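Fructosyl amine:oxygen oxidoreductase (Neosartorya fumigata, PDB 4WCT) probably catalyses the FAD-dependent oxidative deglycation of fructosyl amines (Amadori products), with molecular oxygen as electron acceptor. Local coordinates at residues Val52-Pro57 / Leu195-Val200; Ser27-Gly32 / His232-Ser237. One frame throughout, in Å; residues are numbered along the deposited sequence.

Starting from the N terminus, the chain lays down strand 28-31, climbs through helix 35-46 and returns as strand 52-56 alongside the first, a beta-alpha-beta crossover. After a long excursion it comes back through helix 181-194 into strand 198-201, which closes interaction 1 against strand 52-56. Three further strands, 208-214, 217-223 and 228-230, intervene before strand 233-236 closes interaction 2 on the far flank of strand 28-31. The two closures nest rather than cross: the whole of interaction 1 falls between the two halves of interaction 2. Strands 52-56 and 28-31 are neighbours, so the two contacts join four adjacent parallel strands into one sheet, and both reach the adenosine half of FAD.

Interaction 1 (Val52-Pro57 / Leu195-Val200); sequences VTVLDP and LGVRFV. With FAD (flavin-adenine dinucleotide), chain C.
Val52 meets the incoming strand with both backbone and side chain: its carbonyl O takes the amide N of Arg198 at 3.0 Å, and its CG1 comes up against CG1 of Val197. A water links Val52 N to Gly196 O at the same end, where the chain leaves helix 181-194 through a Schellman motif. Thr53 and Arg198 stand next to each other on one face of the sheet. Thr53 CG2 covers a face of the guanidinium, while OG1 lies 3.1 Å from Arg198 NH1 at an angle too poor for a hydrogen bond. Val54 carries the middle of the ladder, its N giving to Arg198 O (2.8 Å) and its O receiving Val200 N (2.8 Å). On the opposite face, with CG1 anti to the backbone N (chi1 -172°), CG2 falls beside that N, and this methyl makes a CH-pi contact with Phe199, 4.1 Å from the ring centroid and 24° off the normal. The same methyl touches Val197 CG1, and Ala41 of helix 35-46 packs on both valines. This is the parallel edge of a Rossmann-type FAD-binding sheet, with strand 198-201 outermost within the chain; Phe189 of helix 181-194 meets the Phe199 ring edge-to-face. Leu55 returns to the Thr53 face and leans its CD2 to within 3.7 Å of Val200 CB. The amide of Asp56 bonds Val200 O, and the ladder goes on to Gly202, while the Asp56 carboxylate turns to the cofactor. OD1 accepts from FAD O2B at 2.7 Å and OD2 from FAD O3B at 2.7 Å, so both hydroxyls of the adenosine ribose are held by one side chain, as in many dinucleotide-binding folds. Ala33 N and His58 N bond to OD2 and OD1 respectively and help fix the carboxylate. Pro57 then sets its CD over the adenine face, above N3A.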
ATOM      1  N   VAL A  52      17.622 -13.929  11.824  1.00 13.07           N
ATOM      2  CA  VAL A  52      17.032 -12.928  10.920  1.00 13.26           C
ATOM      3  C   VAL A  52      17.301 -11.548  11.501  1.00 11.29           C
ATOM      4  O   VAL A  52      17.022 -11.286  12.672  1.00 12.79           O
ATOM      5  CB  VAL A  52      15.522 -13.179  10.775  1.00 11.13           C
ATOM      6  CG1 VAL A  52      14.902 -12.142   9.851  1.00 12.67           C
ATOM      7  CG2 VAL A  52      15.239 -14.583  10.284  1.00 13.62           C
ATOM      8  N   THR A  53      17.767 -10.627  10.649  1.00 11.32           N
ATOM      9  CA  THR A  53      18.042  -9.258  11.030  1.00 11.11           C
ATOM     10  C   THR A  53      17.318  -8.342  10.039  1.00 12.33           C
ATOM     11  O   THR A  53      17.445  -8.547   8.848  1.00 13.07           O
ATOM     12  CB  THR A  53      19.545  -8.949  10.942  1.00 17.29           C
ATOM     13  OG1 THR A  53      20.240  -9.827  11.837  1.00 17.29           O
ATOM     14  CG2 THR A  53      19.816  -7.490  11.327  1.00 15.92           C
ATOM     15  N   VAL A  54      16.543  -7.397  10.577  1.00 10.24           N
ATOM     16  CA  VAL A  54      15.781  -6.447   9.794  1.00 10.17           C
ATOM     17  C   VAL A  54      16.367  -5.059   9.952  1.00 11.32           C
ATOM     18  O   VAL A  54      16.610  -4.623  11.070  1.00 12.55           O
ATOM     19  CB  VAL A  54      14.310  -6.411  10.219  1.00  9.20           C
ATOM     20  CG1 VAL A  54      13.502  -5.541   9.245  1.00 11.42           C
ATOM     21  CG2 VAL A  54      13.727  -7.809  10.278  1.00 10.96           C
ATOM     22  N   LEU A  55      16.675  -4.410   8.831  1.00  9.59           N
ATOM     23  CA  LEU A  55      17.293  -3.088   8.844  1.00  9.81           C
ATOM     24  C   LEU A  55      16.297  -2.026   8.358  1.00 10.09           C
ATOM     25  O   LEU A  55      15.671  -2.222   7.328  1.00 11.90           O
ATOM     26  CB  LEU A  55      18.485  -3.051   7.909  1.00 10.23           C
ATOM     27  CG  LEU A  55      19.605  -4.074   8.159  1.00 12.81           C
ATOM     28  CD1 LEU A  55      20.622  -4.082   7.029  1.00 15.14           C
ATOM     29  CD2 LEU A  55      20.249  -3.724   9.489  1.00 16.71           C
ATOM     30  N   ASP A  56      16.195  -0.915   9.067  1.00  9.12           N
ATOM     31  CA  ASP A  56      15.360   0.223   8.594  1.00  8.74           C
ATOM     32  C   ASP A  56      15.963   1.511   9.090  1.00  8.59           C
ATOM     33  O   ASP A  56      16.384   1.585  10.243  1.00  9.73           O
ATOM     34  CB  ASP A  56      13.919   0.073   9.157  1.00  8.58           C
ATOM     35  CG  ASP A  56      12.862   0.832   8.336  1.00  9.70           C
ATOM     36  OD1 ASP A  56      12.908   2.070   8.299  1.00 10.20           O
ATOM     37  OD2 ASP A  56      11.930   0.174   7.825  1.00  8.73           O
ATOM     38  N   PRO A  57      15.837   2.587   8.318  1.00  9.16           N
ATOM     39  CA  PRO A  57      16.321   3.866   8.817  1.00  9.14           C
ATOM     40  C   PRO A  57      15.503   4.442   9.958  1.00 11.14           C
ATOM     41  O   PRO A  57      15.947   5.392  10.621  1.00 12.31           O
ATOM     42  CB  PRO A  57      16.213   4.790   7.578  1.00 10.02           C
ATOM     43  CG  PRO A  57      15.243   4.094   6.674  1.00 10.45           C
ATOM     44  CD  PRO A  57      15.548   2.650   6.873  1.00 10.18           C
ATOM     45  N   LEU A 195       9.641 -13.494  19.118  1.00 10.16           N
ATOM     46  CA  LEU A 195      10.062 -14.786  18.625  1.00 10.94           C
ATOM     47  C   LEU A 195      11.531 -14.843  18.247  1.00 11.98           C
ATOM     48  O   LEU A 195      12.006 -15.861  17.750  1.00 15.40           O
ATOM     49  CB  LEU A 195       9.202 -15.215  17.445  1.00 11.64           C
ATOM     50  CG  LEU A 195       7.738 -15.428  17.759  1.00 12.49           C
ATOM     51  CD1 LEU A 195       6.957 -15.823  16.517  1.00 13.24           C
ATOM     52  CD2 LEU A 195       7.558 -16.511  18.818  1.00 15.66           C
ATOM     53  N   GLY A 196      12.195 -13.695  18.324  1.00 10.70           N
ATOM     54  CA  GLY A 196      13.671 -13.645  18.276  1.00 13.36           C
ATOM     55  C   GLY A 196      14.319 -12.945  17.097  1.00 14.01           C
ATOM     56  O   GLY A 196      15.570 -12.943  16.962  1.00 11.97           O
ATOM     57  N   VAL A 197      13.511 -12.312  16.246  1.00 11.11           N
ATOM     58  CA  VAL A 197      14.089 -11.532  15.127  1.00 10.50           C
ATOM     59  C   VAL A 197      14.776 -10.317  15.699  1.00 10.50           C
ATOM     60  O   VAL A 197      14.279  -9.691  16.626  1.00 10.99           O
ATOM     61  CB  VAL A 197      12.970 -11.119  14.133  1.00 10.78           C
ATOM     62  CG1 VAL A 197      13.524 -10.186  13.050  1.00 13.73           C
ATOM     63  CG2 VAL A 197      12.345 -12.394  13.575  1.00 12.02           C
ATOM     64  N   ARG A 198      15.913  -9.947  15.099  1.00 10.88           N
ATOM     65  CA  ARG A 198      16.664  -8.789  15.504  1.00 14.06           C
ATOM     66  C   ARG A 198      16.387  -7.611  14.554  1.00 13.43           C
ATOM     67  O   ARG A 198      16.321  -7.796  13.357  1.00 15.59           O
ATOM     68  CB  ARG A 198      18.154  -9.106  15.478  1.00 17.26           C
ATOM     69  CG  ARG A 198      19.025  -7.880  15.681  1.00 28.18           C
ATOM     70  CD  ARG A 198      20.376  -8.204  16.320  1.00 40.94           C
ATOM     71  NE  ARG A 198      21.445  -7.320  15.839  1.00 46.05           N
ATOM     72  CZ  ARG A 198      22.216  -7.591  14.784  1.00 58.76           C
ATOM     73  NH1 ARG A 198      22.015  -8.706  14.073  1.00 45.74           N
ATOM     74  NH2 ARG A 198      23.185  -6.748  14.436  1.00 49.71           N
ATOM     75  N   PHE A 199      16.000  -6.498  15.137  1.00 12.62           N
ATOM     76  CA  PHE A 199      15.662  -5.277  14.389  1.00 12.80           C
ATOM     77  C   PHE A 199      16.710  -4.222  14.680  1.00 14.61           C
ATOM     78  O   PHE A 199      16.998  -3.920  15.841  1.00 16.51           O
ATOM     79  CB  PHE A 199      14.262  -4.772  14.799  1.00 12.70           C
ATOM     80  CG  PHE A 199      13.136  -5.573  14.218  1.00 12.33           C
ATOM     81  CD1 PHE A 199      12.637  -6.678  14.891  1.00 12.38           C
ATOM     82  CD2 PHE A 199      12.493  -5.163  13.068  1.00 15.04           C
ATOM     83  CE1 PHE A 199      11.637  -7.445  14.338  1.00 12.93           C
ATOM     84  CE2 PHE A 199      11.427  -5.874  12.558  1.00 13.43           C
ATOM     85  CZ  PHE A 199      10.977  -7.001  13.210  1.00 14.44           C
ATOM     86  N   VAL A 200      17.351  -3.735  13.623  1.00 12.64           N
ATOM     87  CA  VAL A 200      18.275  -2.601  13.706  1.00 11.97           C
ATOM     88  C   VAL A 200      17.680  -1.406  12.955  1.00 12.36           C
ATOM     89  O   VAL A 200      17.613  -1.410  11.710  1.00 12.30           O
ATOM     90  CB  VAL A 200      19.609  -2.981  13.066  1.00 13.92           C
ATOM     91  CG1 VAL A 200      20.580  -1.796  13.082  1.00 15.06           C
ATOM     92  CG2 VAL A 200      20.190  -4.199  13.758  1.00 16.80           C
TER
HETATM   93  PA  FAD C 500       6.231   0.311   3.229  1.00  7.84           P
HETATM   94  O1A FAD C 500       5.087  -0.103   4.108  1.00  7.95           O
HETATM   95  O2A FAD C 500       6.330   1.713   2.715  1.00  8.24           O
HETATM   96  O5B FAD C 500       7.540  -0.048   4.021  1.00  7.42           O
HETATM   97  C5B FAD C 500       8.823   0.235   3.443  1.00  8.02           C
HETATM   98  C4B FAD C 500       9.839   0.304   4.579  1.00  8.76           C
HETATM   99  O4B FAD C 500      11.187   0.366   4.010  1.00  9.41           O
HETATM  100  C3B FAD C 500       9.681   1.518   5.489  1.00  8.36           C
HETATM  101  O3B FAD C 500       9.542   1.147   6.870  1.00  9.11           O
HETATM  102  C2B FAD C 500      10.967   2.317   5.253  1.00  8.78           C
HETATM  103  O2B FAD C 500      11.407   3.109   6.354  1.00  9.25           O
HETATM  104  C1B FAD C 500      11.946   1.221   4.828  1.00  8.19           C
HETATM  105  N9A FAD C 500      13.076   1.765   4.044  1.00  9.37           N
HETATM  106  C8A FAD C 500      13.052   2.766   3.145  1.00  9.84           C
HETATM  107  N7A FAD C 500      14.298   3.021   2.684  1.00  9.02           N
HETATM  108  C5A FAD C 500      15.105   2.087   3.253  1.00  8.42           C
HETATM  109  C6A FAD C 500      16.539   1.830   3.246  1.00  8.17           C
HETATM  110  N6A FAD C 500      17.365   2.566   2.482  1.00  8.62           N
HETATM  111  N1A FAD C 500      16.989   0.848   4.056  1.00  8.53           N
HETATM  112  C2A FAD C 500      16.193   0.083   4.813  1.00  9.08           C
HETATM  113  N3A FAD C 500      14.869   0.296   4.895  1.00  8.95           N
HETATM  114  C4A FAD C 500      14.307   1.276   4.146  1.00  8.52           C
HETATM  115  N1  FAD C 500      -3.013  -0.657   0.070  1.00  8.32           N
HETATM  116  C2  FAD C 500      -4.134  -1.403   0.370  1.00  8.89           C
HETATM  117  O2  FAD C 500      -4.013  -2.627   0.379  1.00  8.36           O
HETATM  118  N3  FAD C 500      -5.276  -0.827   0.751  1.00  7.47           N
HETATM  119  C4  FAD C 500      -5.445   0.512   0.724  1.00  7.08           C
HETATM  120  O4  FAD C 500      -6.510   1.099   1.060  1.00  8.88           O
HETATM  121  C4X FAD C 500      -4.313   1.360   0.391  1.00  7.48           C
HETATM  122  N5  FAD C 500      -4.434   2.714   0.374  1.00  9.19           N
HETATM  123  C5X FAD C 500      -3.294   3.468   0.300  1.00  9.76           C
HETATM  124  C6  FAD C 500      -3.331   4.842   0.512  1.00  8.71           C
HETATM  125  C7  FAD C 500      -2.190   5.601   0.330  1.00  8.32           C
HETATM  126  C7M FAD C 500      -2.239   7.056   0.632  1.00  8.65           C
HETATM  127  C8  FAD C 500      -0.929   4.935  -0.021  1.00  9.90           C
HETATM  128  C8M FAD C 500       0.341   5.686  -0.185  1.00  9.29           C
HETATM  129  C9  FAD C 500      -0.858   3.568  -0.129  1.00  8.56           C
HETATM  130  C9A FAD C 500      -2.007   2.810  -0.036  1.00  9.08           C
HETATM  131  N10 FAD C 500      -1.957   1.428  -0.240  1.00  7.40           N
HETATM  132  C10 FAD C 500      -3.091   0.673   0.067  1.00  7.50           C
HETATM  133  C1' FAD C 500      -0.771   0.687  -0.644  1.00  7.28           C
HETATM  134  C2' FAD C 500      -0.010   0.096   0.532  1.00  6.77           C
HETATM  135  O2' FAD C 500       0.132   1.130   1.497  1.00  7.83           O
HETATM  136  C3' FAD C 500       1.361  -0.381   0.035  1.00  6.94           C
HETATM  137  O3' FAD C 500       1.204  -1.159  -1.161  1.00  7.61           O
HETATM  138  C4' FAD C 500       2.100  -1.194   1.102  1.00  7.18           C
HETATM  139  O4' FAD C 500       1.986  -0.540   2.364  1.00  8.43           O
HETATM  140  C5' FAD C 500       3.568  -1.263   0.703  1.00  7.16           C
HETATM  141  O5' FAD C 500       4.264  -2.058   1.662  1.00  7.03           O
HETATM  142  P   FAD C 500       5.870  -2.113   1.626  1.00  7.80           P
HETATM  143  O1P FAD C 500       6.320  -2.984   2.777  1.00  8.31           O
HETATM  144  O2P FAD C 500       6.264  -2.441   0.205  1.00  7.92           O
HETATM  145  O3P FAD C 500       6.292  -0.594   1.922  1.00  6.52           O
HETATM  146  O   HOH W   1      16.771 -14.076  14.633  1.00 22.02           O

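Interaction 2 (Ser27-Gly32 / His232-Ser237); sequences SIIVIG and HRTILS. With FAD (flavin-adenine dinucleotide), chain C.
Ile31 and Ser237 form the close-knit end of this parallel pair. Ile31 O accepts two bonds from the serine, one from Ser237 N at 2.8 Å and one from Ser237 OG at 3.2 Å, the hydroxyl coming from above the carbonyl plane. A chi1 of 56° tucks OG between the serine's own N and carbonyl carbon, and there it also touches Val30 CG1. One bond back, Ile31 N meets Ile235 O in a practically straight line (179°). Methyls fill both faces: Ile235 CD1 lies 4.0 Å from Ile28 CG2 beneath helix 35-46, while Ile31 CD1 rests 3.7 Å from Thr234 CG2 on the side covered by strands 208-214 and 217-223.

The other end is looser and nearer solvent. Exposed His232 gives its backbone N to Ser27 OG at 2.9 Å, while Ser27 N makes a weak bond to His232 ND1 at 3.4 Å, in the ring plane. At the tight end, Ile31 CG2 comes within 3.5 Å of FAD C2A and Gly32 leads into the turn before helix 35-46, consistent with the first glycine of the Rossmann-type GxGxxG motif.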
ATOM      1  N   SER A  27      21.662 -17.321   7.728  1.00 20.16           N
ATOM      2  CA  SER A  27      21.479 -15.926   8.112  1.00 16.97           C
ATOM      3  C   SER A  27      20.736 -15.172   7.002  1.00 17.54           C
ATOM      4  O   SER A  27      20.944 -15.430   5.809  1.00 15.44           O
ATOM      5  CB  SER A  27      22.822 -15.249   8.408  1.00 19.02           C
ATOM      6  OG  SER A  27      23.654 -15.282   7.264  1.00 16.51           O
ATOM      7  N   ILE A  28      19.712 -14.436   7.437  1.00 14.26           N
ATOM      8  CA  ILE A  28      18.882 -13.634   6.560  1.00 13.39           C
ATOM      9  C   ILE A  28      18.887 -12.176   6.982  1.00 13.52           C
ATOM     10  O   ILE A  28      18.770 -11.875   8.174  1.00 13.69           O
ATOM     11  CB  ILE A  28      17.432 -14.175   6.561  1.00 14.81           C
ATOM     12  CG1 ILE A  28      17.446 -15.634   6.091  1.00 18.46           C
ATOM     13  CG2 ILE A  28      16.584 -13.383   5.565  1.00 16.39           C
ATOM     14  CD1 ILE A  28      16.164 -16.346   6.351  1.00 19.67           C
ATOM     15  N   ILE A  29      18.974 -11.283   5.992  1.00 11.28           N
ATOM     16  CA  ILE A  29      18.783  -9.837   6.208  1.00 13.93           C
ATOM     17  C   ILE A  29      17.555  -9.390   5.426  1.00 11.80           C
ATOM     18  O   ILE A  29      17.342  -9.831   4.299  1.00 12.06           O
ATOM     19  CB  ILE A  29      19.994  -8.998   5.726  1.00 13.13           C
ATOM     20  CG1 ILE A  29      21.112  -9.026   6.767  1.00 15.89           C
ATOM     21  CG2 ILE A  29      19.601  -7.558   5.460  1.00 19.23           C
ATOM     22  CD1 ILE A  29      22.456  -8.727   6.153  1.00 17.61           C
ATOM     23  N   VAL A  30      16.663  -8.690   6.119  1.00 10.18           N
ATOM     24  CA  VAL A  30      15.492  -8.073   5.485  1.00  9.95           C
ATOM     25  C   VAL A  30      15.703  -6.592   5.510  1.00  9.12           C
ATOM     26  O   VAL A  30      15.962  -6.009   6.574  1.00  8.70           O
ATOM     27  CB  VAL A  30      14.207  -8.379   6.273  1.00 10.14           C
ATOM     28  CG1 VAL A  30      13.028  -7.571   5.697  1.00 12.12           C
ATOM     29  CG2 VAL A  30      13.940  -9.891   6.348  1.00 13.02           C
ATOM     30  N   ILE A  31      15.710  -5.982   4.327  1.00  9.35           N
ATOM     31  CA  ILE A  31      15.861  -4.556   4.200  1.00  9.15           C
ATOM     32  C   ILE A  31      14.465  -3.935   4.094  1.00  9.13           C
ATOM     33  O   ILE A  31      13.769  -4.073   3.074  1.00  9.21           O
ATOM     34  CB  ILE A  31      16.697  -4.186   2.954  1.00  9.39           C
ATOM     35  CG1 ILE A  31      18.064  -4.911   2.938  1.00  9.50           C
ATOM     36  CG2 ILE A  31      16.841  -2.691   2.814  1.00 10.19           C
ATOM     37  CD1 ILE A  31      18.789  -4.828   1.613  1.00 11.61           C
ATOM     38  N   GLY A  32      14.116  -3.195   5.132  1.00  8.82           N
ATOM     39  CA  GLY A  32      12.823  -2.528   5.262  1.00  8.06           C
ATOM     40  C   GLY A  32      11.890  -3.231   6.253  1.00  8.82           C
ATOM     41  O   GLY A  32      11.435  -4.368   6.023  1.00  9.90           O
ATOM     42  N   HIS A 232      23.547 -14.880   4.350  1.00 13.89           N
ATOM     43  CA  HIS A 232      23.373 -15.898   3.334  1.00 16.32           C
ATOM     44  C   HIS A 232      22.249 -15.593   2.355  1.00 16.24           C
ATOM     45  O   HIS A 232      22.341 -15.943   1.174  1.00 13.31           O
ATOM     46  CB  HIS A 232      23.128 -17.261   3.976  1.00 19.17           C
ATOM     47  CG  HIS A 232      24.358 -17.860   4.586  1.00 31.96           C
ATOM     48  ND1 HIS A 232      24.471 -18.117   5.936  1.00 43.94           N
ATOM     49  CD2 HIS A 232      25.572 -18.130   4.053  1.00 40.97           C
ATOM     50  CE1 HIS A 232      25.690 -18.552   6.201  1.00 42.35           C
ATOM     51  NE2 HIS A 232      26.373 -18.581   5.074  1.00 42.79           N
ATOM     52  N   ARG A 233      21.214 -14.900   2.829  1.00 13.58           N
ATOM     53  CA  ARG A 233      20.178 -14.377   1.908  1.00 12.85           C
ATOM     54  C   ARG A 233      19.773 -12.971   2.308  1.00 12.21           C
ATOM     55  O   ARG A 233      19.842 -12.621   3.474  1.00 11.67           O
ATOM     56  CB  ARG A 233      18.920 -15.213   1.927  1.00 14.89           C
ATOM     57  CG  ARG A 233      19.068 -16.664   1.478  1.00 15.73           C
ATOM     58  CD  ARG A 233      19.367 -16.721  -0.011  1.00 17.20           C
ATOM     59  NE  ARG A 233      19.261 -18.075  -0.545  1.00 17.08           N
ATOM     60  CZ  ARG A 233      20.224 -18.989  -0.442  1.00 25.84           C
ATOM     61  NH1 ARG A 233      21.397 -18.653   0.073  1.00 21.74           N
ATOM     62  NH2 ARG A 233      20.065 -20.186  -0.989  1.00 25.41           N
ATOM     63  N   THR A 234      19.507 -12.141   1.293  1.00 11.03           N
ATOM     64  CA  THR A 234      19.118 -10.747   1.516  1.00 11.44           C
ATOM     65  C   THR A 234      17.774 -10.529   0.852  1.00 11.96           C
ATOM     66  O   THR A 234      17.566 -10.916  -0.323  1.00 10.67           O
ATOM     67  CB  THR A 234      20.165  -9.779   0.949  1.00 13.25           C
ATOM     68  OG1 THR A 234      21.411  -9.999   1.624  1.00 13.94           O
ATOM     69  CG2 THR A 234      19.736  -8.357   1.086  1.00 15.35           C
ATOM     70  N   ILE A 235      16.821 -10.019   1.634  1.00 10.97           N
ATOM     71  CA  ILE A 235      15.475  -9.725   1.111  1.00 10.83           C
ATOM     72  C   ILE A 235      15.290  -8.220   1.044  1.00 11.23           C
ATOM     73  O   ILE A 235      15.425  -7.531   2.053  1.00 10.44           O
ATOM     74  CB  ILE A 235      14.394 -10.344   2.007  1.00 11.58           C
ATOM     75  CG1 ILE A 235      14.590 -11.871   2.081  1.00 12.95           C
ATOM     76  CG2 ILE A 235      12.989 -10.008   1.487  1.00 10.66           C
ATOM     77  CD1 ILE A 235      13.618 -12.548   3.035  1.00 12.09           C
ATOM     78  N   LEU A 236      15.021  -7.703  -0.149  1.00  9.38           N
ATOM     79  CA  LEU A 236      14.803  -6.281  -0.322  1.00  7.95           C
ATOM     80  C   LEU A 236      13.306  -5.989  -0.323  1.00  8.92           C
ATOM     81  O   LEU A 236      12.606  -6.331  -1.292  1.00 10.73           O
ATOM     82  CB  LEU A 236      15.459  -5.800  -1.610  1.00  8.76           C
ATOM     83  CG  LEU A 236      15.285  -4.331  -1.996  1.00  8.97           C
ATOM     84  CD1 LEU A 236      15.653  -3.349  -0.906  1.00 10.04           C
ATOM     85  CD2 LEU A 236      16.070  -3.993  -3.262  1.00 10.31           C
ATOM     86  N   SER A 237      12.839  -5.410   0.777  1.00  9.20           N
ATOM     87  CA  SER A 237      11.408  -5.071   0.983  1.00 10.07           C
ATOM     88  C   SER A 237      11.298  -3.697   1.554  1.00  9.05           C
ATOM     89  O   SER A 237      10.641  -3.483   2.577  1.00 10.00           O
ATOM     90  CB  SER A 237      10.715  -6.115   1.887  1.00 10.97           C
ATOM     91  OG  SER A 237      11.376  -6.265   3.137  1.00 10.56           O
TER
HETATM   92  PA  FAD C 500       6.231   0.311   3.229  1.00  7.84           P
HETATM   93  O1A FAD C 500       5.087  -0.103   4.108  1.00  7.95           O
HETATM   94  O2A FAD C 500       6.330   1.713   2.715  1.00  8.24           O
HETATM   95  O5B FAD C 500       7.540  -0.048   4.021  1.00  7.42           O
HETATM   96  C5B FAD C 500       8.823   0.235   3.443  1.00  8.02           C
HETATM   97  C4B FAD C 500       9.839   0.304   4.579  1.00  8.76           C
HETATM   98  O4B FAD C 500      11.187   0.366   4.010  1.00  9.41           O
HETATM   99  C3B FAD C 500       9.681   1.518   5.489  1.00  8.36           C
HETATM  100  O3B FAD C 500       9.542   1.147   6.870  1.00  9.11           O
HETATM  101  C2B FAD C 500      10.967   2.317   5.253  1.00  8.78           C
HETATM  102  O2B FAD C 500      11.407   3.109   6.354  1.00  9.25           O
HETATM  103  C1B FAD C 500      11.946   1.221   4.828  1.00  8.19           C
HETATM  104  N9A FAD C 500      13.076   1.765   4.044  1.00  9.37           N
HETATM  105  C8A FAD C 500      13.052   2.766   3.145  1.00  9.84           C
HETATM  106  N7A FAD C 500      14.298   3.021   2.684  1.00  9.02           N
HETATM  107  C5A FAD C 500      15.105   2.087   3.253  1.00  8.42           C
HETATM  108  C6A FAD C 500      16.539   1.830   3.246  1.00  8.17           C
HETATM  109  N6A FAD C 500      17.365   2.566   2.482  1.00  8.62           N
HETATM  110  N1A FAD C 500      16.989   0.848   4.056  1.00  8.53           N
HETATM  111  C2A FAD C 500      16.193   0.083   4.813  1.00  9.08           C
HETATM  112  N3A FAD C 500      14.869   0.296   4.895  1.00  8.95           N
HETATM  113  C4A FAD C 500      14.307   1.276   4.146  1.00  8.52           C
HETATM  114  N1  FAD C 500      -3.013  -0.657   0.070  1.00  8.32           N
HETATM  115  C2  FAD C 500      -4.134  -1.403   0.370  1.00  8.89           C
HETATM  116  O2  FAD C 500      -4.013  -2.627   0.379  1.00  8.36           O
HETATM  117  N3  FAD C 500      -5.276  -0.827   0.751  1.00  7.47           N
HETATM  118  C4  FAD C 500      -5.445   0.512   0.724  1.00  7.08           C
HETATM  119  O4  FAD C 500      -6.510   1.099   1.060  1.00  8.88           O
HETATM  120  C4X FAD C 500      -4.313   1.360   0.391  1.00  7.48           C
HETATM  121  N5  FAD C 500      -4.434   2.714   0.374  1.00  9.19           N
HETATM  122  C5X FAD C 500      -3.294   3.468   0.300  1.00  9.76           C
HETATM  123  C6  FAD C 500      -3.331   4.842   0.512  1.00  8.71           C
HETATM  124  C7  FAD C 500      -2.190   5.601   0.330  1.00  8.32           C
HETATM  125  C7M FAD C 500      -2.239   7.056   0.632  1.00  8.65           C
HETATM  126  C8  FAD C 500      -0.929   4.935  -0.021  1.00  9.90           C
HETATM  127  C8M FAD C 500       0.341   5.686  -0.185  1.00  9.29           C
HETATM  128  C9  FAD C 500      -0.858   3.568  -0.129  1.00  8.56           C
HETATM  129  C9A FAD C 500      -2.007   2.810  -0.036  1.00  9.08           C
HETATM  130  N10 FAD C 500      -1.957   1.428  -0.240  1.00  7.40           N
HETATM  131  C10 FAD C 500      -3.091   0.673   0.067  1.00  7.50           C
HETATM  132  C1' FAD C 500      -0.771   0.687  -0.644  1.00  7.28           C
HETATM  133  C2' FAD C 500      -0.010   0.096   0.532  1.00  6.77           C
HETATM  134  O2' FAD C 500       0.132   1.130   1.497  1.00  7.83           O
HETATM  135  C3' FAD C 500       1.361  -0.381   0.035  1.00  6.94           C
HETATM  136  O3' FAD C 500       1.204  -1.159  -1.161  1.00  7.61           O
HETATM  137  C4' FAD C 500       2.100  -1.194   1.102  1.00  7.18           C
HETATM  138  O4' FAD C 500       1.986  -0.540   2.364  1.00  8.43           O
HETATM  139  C5' FAD C 500       3.568  -1.263   0.703  1.00  7.16           C
HETATM  140  O5' FAD C 500       4.264  -2.058   1.662  1.00  7.03           O
HETATM  141  P   FAD C 500       5.870  -2.113   1.626  1.00  7.80           P
HETATM  142  O1P FAD C 500       6.320  -2.984   2.777  1.00  8.31           O
HETATM  143  O2P FAD C 500       6.264  -2.441   0.205  1.00  7.92           O
HETATM  144  O3P FAD C 500       6.292  -0.594   1.922  1.00  6.52           O